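Local coordinates for petrobactin biosynthesis protein AsbB (Bacillus anthracis, PDB 3TO3) that uses ATP to condense spermidine with citryl-spermidine, or with its 3,4-dihydroxybenzoyl derivative, in the biosynthesis of the siderophore petrobactin, at residues Val318-Pro322 and Glu349-Met354; Tyr337-Glu341 and His546-Tyr550; Trp404-Tyr408 and His447-Leu451; Val429-Ile434 and Phe466-Lys472. One frame throughout, in Å; residues are numbered along the deposited sequence.

In the fold
Contacts 1 and 3 both reach the mixed sheet beside the nucleotide, their centres 36 Å apart. Contact 1 is the nearer to the chemistry: the side chain of E349 comes within about 8 Å of both the bound ATP and a magnesium ion. In contact 3, the side chain of W404 is about 11 Å from that of the ATP-binding Y391. Contacts 2 and 4 lie away from these sites, on the same side of the chain's centre, with 16 Å between their own centres. They touch directly, F547 CZ lying 3.7 Å from V430 CG2, and contact 4 is nested in the chain loop that contact 2 closes. Contact 1 comes no nearer than about 10 Å to contact 4.

Contact 1. Residues Val318-Pro322 and Glu349-Met354; sequences VASAP and EFSSVM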
loop_
_atom_site.group_PDB
_atom_site.type_symbol
_atom_site.label_atom_id
_atom_site.label_comp_id
_atom_site.label_asym_id
_atom_site.label_seq_id
_atom_site.Cartn_x
_atom_site.Cartn_y
_atom_site.Cartn_z
ATOM N N VAL B 318 5.036 19.207 15.340
ATOM C CA VAL B 318 4.820 18.689 16.674
ATOM C C VAL B 318 5.672 19.486 17.687
ATOM O O VAL B 318 5.204 19.851 18.774
ATOM C CB VAL B 318 5.175 17.190 16.739
ATOM C CG1 VAL B 318 5.315 16.724 18.195
ATOM C CG2 VAL B 318 4.119 16.366 15.980
ATOM N N ALA B 319 6.904 19.790 17.302
ATOM C CA ALA B 319 7.848 20.460 18.195
ATOM C C ALA B 319 7.416 21.895 18.526
ATOM O O ALA B 319 7.613 22.376 19.650
ATOM C CB ALA B 319 9.229 20.465 17.588
ATOM N N SER B 320 6.834 22.584 17.551
ATOM C CA SER B 320 6.486 23.980 17.763
ATOM C C SER B 320 5.027 24.185 18.226
ATOM O O SER B 320 4.572 25.321 18.405
ATOM C CB SER B 320 6.789 24.818 16.518
ATOM O OG SER B 320 6.056 24.298 15.423
ATOM N N ALA B 321 4.298 23.100 18.448
ATOM C CA ALA B 321 2.879 23.262 18.700
ATOM C C ALA B 321 2.605 23.969 20.032
ATOM O O ALA B 321 1.875 24.956 20.047
ATOM C CB ALA B 321 2.130 21.934 18.600
ATOM N N PRO B 322 3.185 23.470 21.146
ATOM C CA PRO B 322 2.901 24.150 22.421
ATOM C C PRO B 322 3.295 25.626 22.372
ATOM O O PRO B 322 2.539 26.455 22.861
ATOM C CB PRO B 322 3.707 23.360 23.435
ATOM C CG PRO B 322 3.787 21.936 22.794
ATOM C CD PRO B 322 3.968 22.234 21.332
ATOM N N GLU B 349 -3.129 23.685 21.843
ATOM C CA GLU B 349 -2.416 22.439 21.731
ATOM C C GLU B 349 -1.313 22.667 22.754
ATOM O O GLU B 349 -0.273 23.225 22.443
ATOM C CB GLU B 349 -1.853 22.383 20.283
ATOM C CG GLU B 349 -2.992 22.140 19.220
ATOM C CD GLU B 349 -2.734 22.660 17.797
ATOM O OE1 GLU B 349 -1.605 23.013 17.400
ATOM O OE2 GLU B 349 -3.703 22.720 17.034
ATOM N N PHE B 350 -1.502 22.127 23.956
ATOM C CA PHE B 350 -0.715 22.621 25.072
ATOM C C PHE B 350 0.459 21.712 25.418
ATOM O O PHE B 350 1.304 22.036 26.261
ATOM C CB PHE B 350 -1.608 22.906 26.302
ATOM C CG PHE B 350 -2.309 21.696 26.822
ATOM C CD1 PHE B 350 -3.570 21.356 26.348
ATOM C CD2 PHE B 350 -1.699 20.870 27.746
ATOM C CE1 PHE B 350 -4.213 20.237 26.790
ATOM C CE2 PHE B 350 -2.339 19.736 28.193
ATOM C CZ PHE B 350 -3.610 19.417 27.717
ATOM N N SER B 351 0.522 20.576 24.750
ATOM C CA SER B 351 1.611 19.654 24.988
ATOM C C SER B 351 1.833 18.768 23.769
ATOM O O SER B 351 0.901 18.543 22.983
ATOM C CB SER B 351 1.286 18.835 26.218
ATOM O OG SER B 351 2.405 18.111 26.629
ATOM N N SER B 352 3.056 18.279 23.587
ATOM C CA SER B 352 3.326 17.426 22.434
ATOM C C SER B 352 4.549 16.597 22.710
ATOM O O SER B 352 5.337 16.961 23.534
ATOM C CB SER B 352 3.554 18.256 21.179
ATOM O OG SER B 352 4.799 18.900 21.274
ATOM N N VAL B 353 4.677 15.462 22.039
ATOM C CA VAL B 353 5.816 14.591 22.242
ATOM C C VAL B 353 5.961 13.753 20.995
ATOM O O VAL B 353 4.975 13.502 20.310
ATOM C CB VAL B 353 5.592 13.669 23.445
ATOM C CG1 VAL B 353 4.469 12.683 23.147
ATOM C CG2 VAL B 353 6.887 12.953 23.818
HETATM N N MSE B 354 7.172 13.307 20.704
HETATM C CA MSE B 354 7.401 12.481 19.526
HETATM C C MSE B 354 8.687 11.633 19.590
HETATM O O MSE B 354 9.618 11.894 20.360
HETATM C CB MSE B 354 7.518 13.377 18.330
HETATM C CG MSE B 354 8.884 14.009 18.340
HETATM SE SE MSE B 354 9.024 15.389 17.039
HETATM C CE MSE B 354 9.094 16.932 18.247
HETATM O O HOH W 1 -0.447 25.177 18.387
#
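V318, P322 and S352 carry this contact, where one face of a helix lies on the strand 349-354. The hydroxyl of S352 reaches up to the helix backbone and donates from OG to the carbonyl O of V318 at 2.7 Å. The bond comes in above the carbonyl plane, 40° out of it. CB of S352 already points at the helix, and chi1 of 72°, with OG between its own backbone N and carbonyl carbon, swings the hydroxyl to V318 O. P322 closes over the same hydroxyl from the next turn: its CD is 3.4 Å from S352 OG, while its CA-H points at the carbonyl of E349, with P322 CA 3.3 Å from E349 O. V318 extends CG1 over the other end of the strand, 3.8 Å from the CE methyl of selenomethionine M354. The two side chains run past one another, pointing opposite ways, and the same CE rests 3.6 Å from A319 CB. At the far end a water donates to both A321 O and E349 OE1, the latter at 2.6 Å; the carboxylate's other oxygen, OE2, makes a salt bridge to R371. Helix and strand axes run nearly antiparallel, at 155° and 6.9 Å. This is a helix packed on a mixed beta-sheet, here flanking the ATP site, with the E349 side chain about 6 Å from that of the ATP-binding K299.

Contact 2. Residues Tyr337-Glu341 and His546-Tyr550; sequences YLRDE and HFRKY
H546 opens the second segment by directing the edge of its imidazole at the face of the Y337 ring. Its CE1 is the leading atom, 3.5 Å from Y337 CZ and displaced from the ring centre toward the rim. The centroids are 4.7 Å apart and the planes meet at 57°, an edge-to-face pair that is well tilted from perpendicular. Both side chains hold CG anti to the main-chain nitrogen (chi1 171° in Y337, 177° in H546), which sends the two rings across the gap from their helices. The ring nitrogen next to CE1, NE2, is hydrogen-bonded to H427 ND1, which fixes the imidazole's rotation. A type I turn from F547 to Y550 then brings K549 and Y550 round to the helix 337-341. K549 sends NZ toward the carboxylate of E341, but at 3.8 Å from E341 OE2 the salt bridge is long, and both residues are exposed. Y550 crosses Y337 at about a right angle and sets its OH 3.6 Å from Y337 CB. The same OH is 3.4 Å from E341 OE1, at too poor an angle for a hydrogen bond. Helix 410-432 runs beneath the pair: its I423 packs on both Y337 and H546, and the H427 ring meets both of theirs, so this helix bridges helices 336-342 and 532-547.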
loop_
_atom_site.group_PDB
_atom_site.type_symbol
_atom_site.label_atom_id
_atom_site.label_comp_id
_atom_site.label_asym_id
_atom_site.label_seq_id
_atom_site.Cartn_x
_atom_site.Cartn_y
_atom_site.Cartn_z
ATOM N N TYR B 337 -11.194 43.503 22.074
ATOM C CA TYR B 337 -12.213 42.971 21.174
ATOM C C TYR B 337 -12.253 41.441 21.160
ATOM O O TYR B 337 -13.292 40.858 21.330
ATOM C CB TYR B 337 -12.056 43.460 19.750
ATOM C CG TYR B 337 -12.982 42.721 18.803
ATOM C CD1 TYR B 337 -14.347 42.996 18.757
ATOM C CD2 TYR B 337 -12.493 41.759 17.942
ATOM C CE1 TYR B 337 -15.189 42.315 17.879
ATOM C CE2 TYR B 337 -13.323 41.078 17.083
ATOM C CZ TYR B 337 -14.661 41.345 17.042
ATOM O OH TYR B 337 -15.451 40.632 16.150
ATOM N N LEU B 338 -11.117 40.801 20.966
ATOM C CA LEU B 338 -11.068 39.353 20.935
ATOM C C LEU B 338 -11.346 38.745 22.306
ATOM O O LEU B 338 -12.014 37.738 22.401
ATOM C CB LEU B 338 -9.708 38.847 20.401
ATOM C CG LEU B 338 -9.299 39.180 18.958
ATOM C CD1 LEU B 338 -7.932 38.577 18.605
ATOM C CD2 LEU B 338 -10.357 38.731 17.924
ATOM N N ARG B 339 -10.802 39.327 23.363
ATOM C CA ARG B 339 -10.920 38.730 24.689
ATOM C C ARG B 339 -12.330 38.962 25.273
ATOM O O ARG B 339 -12.971 38.023 25.765
ATOM C CB ARG B 339 -9.835 39.303 25.605
ATOM C CG ARG B 339 -9.812 38.785 27.049
ATOM C CD ARG B 339 -8.928 39.675 27.943
ATOM N NE ARG B 339 -9.480 41.031 28.086
ATOM C CZ ARG B 339 -8.846 42.161 27.752
ATOM N NH1 ARG B 339 -7.613 42.130 27.259
ATOM N NH2 ARG B 339 -9.449 43.338 27.913
ATOM N N ASP B 340 -12.815 40.198 25.161
ATOM C CA ASP B 340 -14.062 40.670 25.798
ATOM C C ASP B 340 -15.336 40.661 24.950
ATOM O O ASP B 340 -16.342 40.131 25.384
ATOM C CB ASP B 340 -13.895 42.025 26.517
ATOM C CG ASP B 340 -12.842 41.982 27.609
ATOM O OD1 ASP B 340 -12.634 40.909 28.221
ATOM O OD2 ASP B 340 -12.206 43.029 27.842
ATOM N N GLU B 341 -15.339 41.364 23.822
ATOM C CA GLU B 341 -16.522 41.415 22.950
ATOM C C GLU B 341 -16.770 40.078 22.219
ATOM O O GLU B 341 -17.833 39.466 22.387
ATOM C CB GLU B 341 -16.382 42.518 21.898
ATOM C CG GLU B 341 -16.097 43.898 22.452
ATOM C CD GLU B 341 -15.983 44.960 21.352
ATOM O OE1 GLU B 341 -15.170 45.898 21.524
ATOM O OE2 GLU B 341 -16.695 44.861 20.318
ATOM N N HIS B 546 -17.740 46.473 11.362
ATOM C CA HIS B 546 -16.659 46.189 12.310
ATOM C C HIS B 546 -15.545 47.219 12.185
ATOM O O HIS B 546 -15.197 47.891 13.155
ATOM C CB HIS B 546 -16.047 44.804 12.098
ATOM C CG HIS B 546 -14.888 44.526 13.006
ATOM N ND1 HIS B 546 -15.045 44.241 14.349
ATOM C CD2 HIS B 546 -13.554 44.505 12.772
ATOM C CE1 HIS B 546 -13.859 44.053 14.900
ATOM N NE2 HIS B 546 -12.937 44.212 13.967
ATOM N N PHE B 547 -15.007 47.353 10.976
ATOM C CA PHE B 547 -13.844 48.209 10.771
ATOM C C PHE B 547 -14.121 49.700 10.877
ATOM O O PHE B 547 -13.191 50.492 11.035
ATOM C CB PHE B 547 -13.077 47.828 9.503
ATOM C CG PHE B 547 -12.336 46.555 9.654
ATOM C CD1 PHE B 547 -12.729 45.419 8.981
ATOM C CD2 PHE B 547 -11.278 46.472 10.540
ATOM C CE1 PHE B 547 -12.054 44.210 9.152
ATOM C CE2 PHE B 547 -10.596 45.269 10.723
ATOM C CZ PHE B 547 -10.976 44.147 10.034
ATOM N N ARG B 548 -15.388 50.098 10.810
ATOM C CA ARG B 548 -15.713 51.502 11.069
ATOM C C ARG B 548 -15.510 51.845 12.550
ATOM O O ARG B 548 -15.413 53.012 12.911
ATOM C CB ARG B 548 -17.121 51.880 10.577
ATOM C CG ARG B 548 -17.112 52.616 9.221
ATOM C CD ARG B 548 -18.471 53.226 8.839
ATOM N NE ARG B 548 -19.340 52.272 8.156
ATOM C CZ ARG B 548 -20.249 51.521 8.769
ATOM N NH1 ARG B 548 -20.410 51.606 10.085
ATOM N NH2 ARG B 548 -20.991 50.680 8.067
ATOM N N LYS B 549 -15.435 50.824 13.398
ATOM C CA LYS B 549 -15.103 51.028 14.803
ATOM C C LYS B 549 -13.596 51.076 15.103
ATOM O O LYS B 549 -13.204 51.355 16.231
ATOM C CB LYS B 549 -15.770 49.944 15.660
ATOM C CG LYS B 549 -17.287 50.014 15.627
ATOM C CD LYS B 549 -17.926 49.061 16.622
ATOM C CE LYS B 549 -17.873 47.637 16.148
ATOM N NZ LYS B 549 -18.144 46.683 17.267
ATOM N N TYR B 550 -12.754 50.795 14.109
ATOM C CA TYR B 550 -11.308 50.826 14.316
ATOM C C TYR B 550 -10.594 51.584 13.194
ATOM O O TYR B 550 -9.954 50.980 12.341
ATOM C CB TYR B 550 -10.745 49.406 14.503
ATOM C CG TYR B 550 -11.458 48.641 15.599
ATOM C CD1 TYR B 550 -12.386 47.650 15.313
ATOM C CD2 TYR B 550 -11.237 48.950 16.927
ATOM C CE1 TYR B 550 -13.057 46.970 16.335
ATOM C CE2 TYR B 550 -11.890 48.284 17.952
ATOM C CZ TYR B 550 -12.795 47.302 17.660
ATOM O OH TYR B 550 -13.432 46.678 18.716
#

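Contact 3. Residues Trp404-Tyr408 and His447-Leu451; sequences WLNKY and HKEGL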
loop_
_atom_site.group_PDB
_atom_site.type_symbol
_atom_site.label_atom_id
_atom_site.label_comp_id
_atom_site.label_asym_id
_atom_site.label_seq_id
_atom_site.Cartn_x
_atom_site.Cartn_y
_atom_site.Cartn_z
ATOM N N TRP B 404 -33.196 26.158 13.092
ATOM C CA TRP B 404 -32.677 27.451 13.521
ATOM C C TRP B 404 -33.114 28.583 12.598
ATOM O O TRP B 404 -33.462 29.670 13.059
ATOM C CB TRP B 404 -31.142 27.441 13.622
ATOM C CG TRP B 404 -30.629 26.476 14.624
ATOM C CD1 TRP B 404 -31.347 25.841 15.611
ATOM C CD2 TRP B 404 -29.284 25.999 14.732
ATOM N NE1 TRP B 404 -30.515 25.014 16.329
ATOM C CE2 TRP B 404 -29.249 25.092 15.811
ATOM C CE3 TRP B 404 -28.102 26.265 14.027
ATOM C CZ2 TRP B 404 -28.079 24.450 16.203
ATOM C CZ3 TRP B 404 -26.945 25.629 14.409
ATOM C CH2 TRP B 404 -26.937 24.729 15.492
ATOM N N LEU B 405 -33.029 28.354 11.294
ATOM C CA LEU B 405 -33.406 29.401 10.365
ATOM C C LEU B 405 -34.874 29.790 10.563
ATOM O O LEU B 405 -35.195 30.974 10.521
ATOM C CB LEU B 405 -33.115 29.038 8.899
ATOM C CG LEU B 405 -31.660 28.749 8.520
ATOM C CD1 LEU B 405 -31.546 28.289 7.050
ATOM C CD2 LEU B 405 -30.813 29.973 8.788
ATOM N N ASN B 406 -35.730 28.791 10.775
ATOM C CA ASN B 406 -37.151 29.032 11.004
ATOM C C ASN B 406 -37.354 29.867 12.274
ATOM O O ASN B 406 -38.190 30.781 12.314
ATOM C CB ASN B 406 -37.951 27.709 11.075
ATOM C CG ASN B 406 -37.982 26.951 9.747
ATOM O OD1 ASN B 406 -37.615 27.476 8.695
ATOM N ND2 ASN B 406 -38.421 25.700 9.799
ATOM N N LYS B 407 -36.566 29.563 13.303
ATOM C CA LYS B 407 -36.693 30.216 14.607
ATOM C C LYS B 407 -36.193 31.668 14.616
ATOM O O LYS B 407 -36.883 32.553 15.117
ATOM C CB LYS B 407 -36.009 29.398 15.714
ATOM C CG LYS B 407 -36.376 29.803 17.144
ATOM C CD LYS B 407 -35.326 29.355 18.181
ATOM C CE LYS B 407 -36.004 28.876 19.462
ATOM N NZ LYS B 407 -35.153 28.996 20.686
ATOM N N TYR B 408 -34.979 31.913 14.132
ATOM C CA TYR B 408 -34.447 33.274 14.182
ATOM C C TYR B 408 -34.617 34.124 12.939
ATOM O O TYR B 408 -34.432 35.349 12.986
ATOM C CB TYR B 408 -32.976 33.252 14.577
ATOM C CG TYR B 408 -32.761 32.527 15.856
ATOM C CD1 TYR B 408 -32.288 31.225 15.864
ATOM C CD2 TYR B 408 -33.044 33.140 17.066
ATOM C CE1 TYR B 408 -32.093 30.548 17.061
ATOM C CE2 TYR B 408 -32.859 32.484 18.262
ATOM C CZ TYR B 408 -32.391 31.185 18.264
ATOM O OH TYR B 408 -32.221 30.533 19.469
ATOM N N HIS B 447 -23.073 28.025 20.319
ATOM C CA HIS B 447 -24.391 28.603 20.110
ATOM C C HIS B 447 -25.282 28.346 21.314
ATOM O O HIS B 447 -24.985 27.490 22.161
ATOM C CB HIS B 447 -25.030 28.003 18.853
ATOM C CG HIS B 447 -25.381 26.553 18.996
ATOM N ND1 HIS B 447 -26.530 26.127 19.630
ATOM C CD2 HIS B 447 -24.728 25.430 18.606
ATOM C CE1 HIS B 447 -26.569 24.804 19.626
ATOM N NE2 HIS B 447 -25.484 24.357 19.018
ATOM N N LYS B 448 -26.375 29.090 21.413
ATOM C CA LYS B 448 -27.341 28.820 22.476
ATOM C C LYS B 448 -28.665 28.504 21.794
ATOM O O LYS B 448 -29.334 29.395 21.231
ATOM C CB LYS B 448 -27.449 30.054 23.376
ATOM C CG LYS B 448 -28.163 29.843 24.673
ATOM C CD LYS B 448 -27.867 31.002 25.612
ATOM C CE LYS B 448 -26.367 31.338 25.622
ATOM N NZ LYS B 448 -25.827 31.532 27.016
ATOM N N GLU B 449 -29.053 27.234 21.839
ATOM C CA GLU B 449 -30.231 26.822 21.092
ATOM C C GLU B 449 -30.226 27.413 19.663
ATOM O O GLU B 449 -31.252 27.928 19.192
ATOM C CB GLU B 449 -31.515 27.202 21.840
ATOM C CG GLU B 449 -31.711 26.485 23.173
ATOM C CD GLU B 449 -33.050 26.859 23.827
ATOM O OE1 GLU B 449 -33.357 28.075 23.943
ATOM O OE2 GLU B 449 -33.811 25.939 24.211
ATOM N N GLY B 450 -29.069 27.348 18.997
ATOM C CA GLY B 450 -28.944 27.767 17.612
ATOM C C GLY B 450 -28.663 29.241 17.368
ATOM O O GLY B 450 -28.413 29.649 16.240
ATOM N N LEU B 451 -28.730 30.045 18.424
ATOM C CA LEU B 451 -28.334 31.446 18.362
ATOM C C LEU B 451 -26.812 31.525 18.441
ATOM O O LEU B 451 -26.229 31.039 19.408
ATOM C CB LEU B 451 -28.899 32.204 19.557
ATOM C CG LEU B 451 -28.547 33.688 19.549
ATOM C CD1 LEU B 451 -29.368 34.348 18.461
ATOM C CD2 LEU B 451 -28.782 34.368 20.908
#
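The indole of W404 lies flat on G450, and this is the tight part of the contact. G450 CA stands over the five-membered ring, 3.3 Å from its centroid and 12° off the normal, a close CH-pi contact. The far end of the indole turns its edge to the face of H447, the planes at 51° and W404 CZ2 3.8 Å from H447 CE1. That imidazole is fixed from within the hairpin: G450 N donates to H447 ND1 at 2.9 Å, though well out of the ring plane. One helical turn on, Y408 lies alongside the turn and its OH donates to the carbonyl O of E449 at 2.8 Å, arriving 50° above the carbonyl plane. L451 takes one face of the same phenol, its CD1 4.3 Å from the ring centroid. A type I' turn from K448 to L451, with central E449 and G450 at positive phi, presents the E449 carbonyl and G450 CA. The outer side is looser. K407 and E449, both exposed, reach toward each other at a slant, and their salt bridge is long, K407 NZ 3.8 Å from E449 OE1. Inward, W413 of helix 410-432 packs against W404 and hydrogen-bonds G450 O through NE1, while L416 of that helix touches L451. The hairpin thus joins strands 443-448 and 451-457 under the short helix 402-408, with strand 383-386 beside H447.

Contact 4. Residues Val429-Ile434 and Phe466-Lys472; sequences VVEHGI and FYRPFLK
G433, with positive phi, takes the chain out of its helix and into a single antiparallel beta bridge, I434 facing F466 as a non-hydrogen-bonded pair. The side chains of F470, L471 and K472 run three different ways past this exit. F470 brings its edge to the glycine: CB lies 3.3 Å from G433 CA, and the ring continues alongside the last helical turn, with CD2 4.0 Å from V429 O near the ring plane. R556 lies against this phenyl in a cation-pi contact and also hydrogen-bonds the carbonyls of V430 and F470. L471 comes from another direction, crossing I434 at about a right angle, so that its CD2 meets I434 CG1 at 4.2 Å and also lies against the carbonyl of H432, 3.4 Å from H432 O. F466 starts on the same face of the sheet as I434, but with chi1 at 71° its ring leads off toward W327, which it meets edge-to-face. On the outer side K472 passes the H432 imidazole, its NZ at the ring edge, 3.8 Å from H432 CE1. The ring itself is anchored through NE2 to D335, and E431 CG lies over one of its faces. The main-chain join is nearly straight: Y467 N donates to G433 O at 3.0 Å, with 166° at the hydrogen, in the plane of that carbonyl.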
loop_
_atom_site.group_PDB
_atom_site.type_symbol
_atom_site.label_atom_id
_atom_site.label_comp_id
_atom_site.label_asym_id
_atom_site.label_seq_id
_atom_site.Cartn_x
_atom_site.Cartn_y
_atom_site.Cartn_z
ATOM N N VAL B 429 -6.426 38.787 11.344
ATOM C CA VAL B 429 -5.597 39.067 10.183
ATOM C C VAL B 429 -5.183 40.537 10.133
ATOM O O VAL B 429 -3.999 40.855 10.002
ATOM C CB VAL B 429 -6.317 38.696 8.865
ATOM C CG1 VAL B 429 -5.672 39.408 7.674
ATOM C CG2 VAL B 429 -6.319 37.182 8.681
ATOM N N VAL B 430 -6.152 41.434 10.264
ATOM C CA VAL B 430 -5.889 42.869 10.037
ATOM C C VAL B 430 -5.204 43.577 11.209
ATOM O O VAL B 430 -4.293 44.411 11.044
ATOM C CB VAL B 430 -7.188 43.595 9.677
ATOM C CG1 VAL B 430 -6.927 45.068 9.404
ATOM C CG2 VAL B 430 -7.911 42.886 8.481
ATOM N N GLU B 431 -5.654 43.274 12.414
ATOM C CA GLU B 431 -5.070 43.935 13.573
ATOM C C GLU B 431 -3.761 43.265 13.924
ATOM O O GLU B 431 -2.844 43.924 14.360
ATOM C CB GLU B 431 -6.025 43.910 14.777
ATOM C CG GLU B 431 -5.370 44.283 16.107
ATOM C CD GLU B 431 -5.746 45.685 16.593
ATOM O OE1 GLU B 431 -6.820 45.831 17.236
ATOM O OE2 GLU B 431 -4.970 46.632 16.335
ATOM N N HIS B 432 -3.726 41.934 13.850
ATOM C CA HIS B 432 -2.529 41.198 14.237
ATOM C C HIS B 432 -1.572 40.646 13.174
ATOM O O HIS B 432 -0.499 40.158 13.525
ATOM C CB HIS B 432 -2.935 40.108 15.228
ATOM C CG HIS B 432 -3.617 40.661 16.433
ATOM N ND1 HIS B 432 -2.930 41.326 17.424
ATOM C CD2 HIS B 432 -4.923 40.711 16.779
ATOM C CE1 HIS B 432 -3.782 41.747 18.340
ATOM N NE2 HIS B 432 -4.997 41.386 17.974
ATOM N N GLY B 433 -1.933 40.756 11.894
ATOM C CA GLY B 433 -1.218 40.052 10.832
ATOM C C GLY B 433 -1.084 38.532 10.967
ATOM O O GLY B 433 -0.105 37.938 10.533
ATOM N N ILE B 434 -2.083 37.882 11.539
ATOM C CA ILE B 434 -2.004 36.455 11.755
ATOM C C ILE B 434 -3.159 35.758 11.030
ATOM O O ILE B 434 -4.319 36.023 11.319
ATOM C CB ILE B 434 -2.127 36.148 13.240
ATOM C CG1 ILE B 434 -0.920 36.695 13.994
ATOM C CG2 ILE B 434 -2.248 34.667 13.478
ATOM C CD1 ILE B 434 -0.973 36.399 15.462
ATOM N N PHE B 466 1.649 33.952 9.018
ATOM C CA PHE B 466 1.682 35.313 9.535
ATOM C C PHE B 466 2.584 36.227 8.709
ATOM O O PHE B 466 3.494 35.765 8.021
ATOM C CB PHE B 466 2.078 35.344 11.019
ATOM C CG PHE B 466 3.510 35.017 11.278
ATOM C CD1 PHE B 466 4.495 35.989 11.134
ATOM C CD2 PHE B 466 3.879 33.744 11.695
ATOM C CE1 PHE B 466 5.820 35.694 11.393
ATOM C CE2 PHE B 466 5.209 33.432 11.945
ATOM C CZ PHE B 466 6.180 34.413 11.798
ATOM N N TYR B 467 2.290 37.522 8.757
ATOM C CA TYR B 467 3.045 38.505 8.020
ATOM C C TYR B 467 3.730 39.391 9.047
ATOM O O TYR B 467 3.084 40.187 9.720
ATOM C CB TYR B 467 2.129 39.321 7.096
ATOM C CG TYR B 467 2.895 40.306 6.227
ATOM C CD1 TYR B 467 3.923 39.873 5.398
ATOM C CD2 TYR B 467 2.606 41.675 6.253
ATOM C CE1 TYR B 467 4.636 40.767 4.624
ATOM C CE2 TYR B 467 3.320 42.586 5.469
ATOM C CZ TYR B 467 4.328 42.125 4.656
ATOM O OH TYR B 467 5.054 43.019 3.878
ATOM N N ARG B 468 5.045 39.253 9.144
ATOM C CA ARG B 468 5.825 39.826 10.240
ATOM C C ARG B 468 5.633 41.334 10.422
ATOM O O ARG B 468 5.473 41.807 11.541
ATOM C CB ARG B 468 7.315 39.482 10.060
ATOM C CG ARG B 468 8.224 39.937 11.191
ATOM C CD ARG B 468 9.642 39.392 11.013
ATOM N NE ARG B 468 9.678 37.956 11.283
ATOM C CZ ARG B 468 10.097 37.420 12.424
ATOM N NH1 ARG B 468 10.545 38.207 13.401
ATOM N NH2 ARG B 468 10.079 36.101 12.584
ATOM N N PRO B 469 5.651 42.099 9.323
ATOM C CA PRO B 469 5.432 43.543 9.476
ATOM C C PRO B 469 4.092 43.910 10.120
ATOM O O PRO B 469 3.997 45.021 10.627
ATOM C CB PRO B 469 5.487 44.057 8.035
ATOM C CG PRO B 469 6.397 43.084 7.342
ATOM C CD PRO B 469 6.026 41.745 7.943
ATOM N N PHE B 470 3.091 43.027 10.114
ATOM C CA PHE B 470 1.819 43.363 10.750
ATOM C C PHE B 470 1.718 43.048 12.258
ATOM O O PHE B 470 0.743 43.429 12.909
ATOM C CB PHE B 470 0.645 42.681 10.027
ATOM C CG PHE B 470 0.117 43.452 8.839
ATOM C CD1 PHE B 470 0.923 44.378 8.172
ATOM C CD2 PHE B 470 -1.187 43.264 8.407
ATOM C CE1 PHE B 470 0.434 45.092 7.101
ATOM C CE2 PHE B 470 -1.688 43.982 7.343
ATOM C CZ PHE B 470 -0.881 44.898 6.685
ATOM N N LEU B 471 2.688 42.338 12.816
ATOM C CA LEU B 471 2.563 41.912 14.206
ATOM C C LEU B 471 2.509 43.108 15.164
ATOM O O LEU B 471 3.228 44.087 14.984
ATOM C CB LEU B 471 3.700 40.963 14.580
ATOM C CG LEU B 471 3.878 39.773 13.629
ATOM C CD1 LEU B 471 5.137 38.993 13.951
ATOM C CD2 LEU B 471 2.642 38.857 13.649
ATOM N N LYS B 472 1.629 43.039 16.160
ATOM C CA LYS B 472 1.514 44.112 17.141
ATOM C C LYS B 472 2.839 44.206 17.880
ATOM O O LYS B 472 3.327 45.309 18.147
ATOM C CB LYS B 472 0.357 43.878 18.121
ATOM C CG LYS B 472 -0.739 44.963 18.129
ATOM C CD LYS B 472 -1.338 45.086 19.542
ATOM C CE LYS B 472 -2.834 45.419 19.545
ATOM N NZ LYS B 472 -3.569 44.724 20.676
#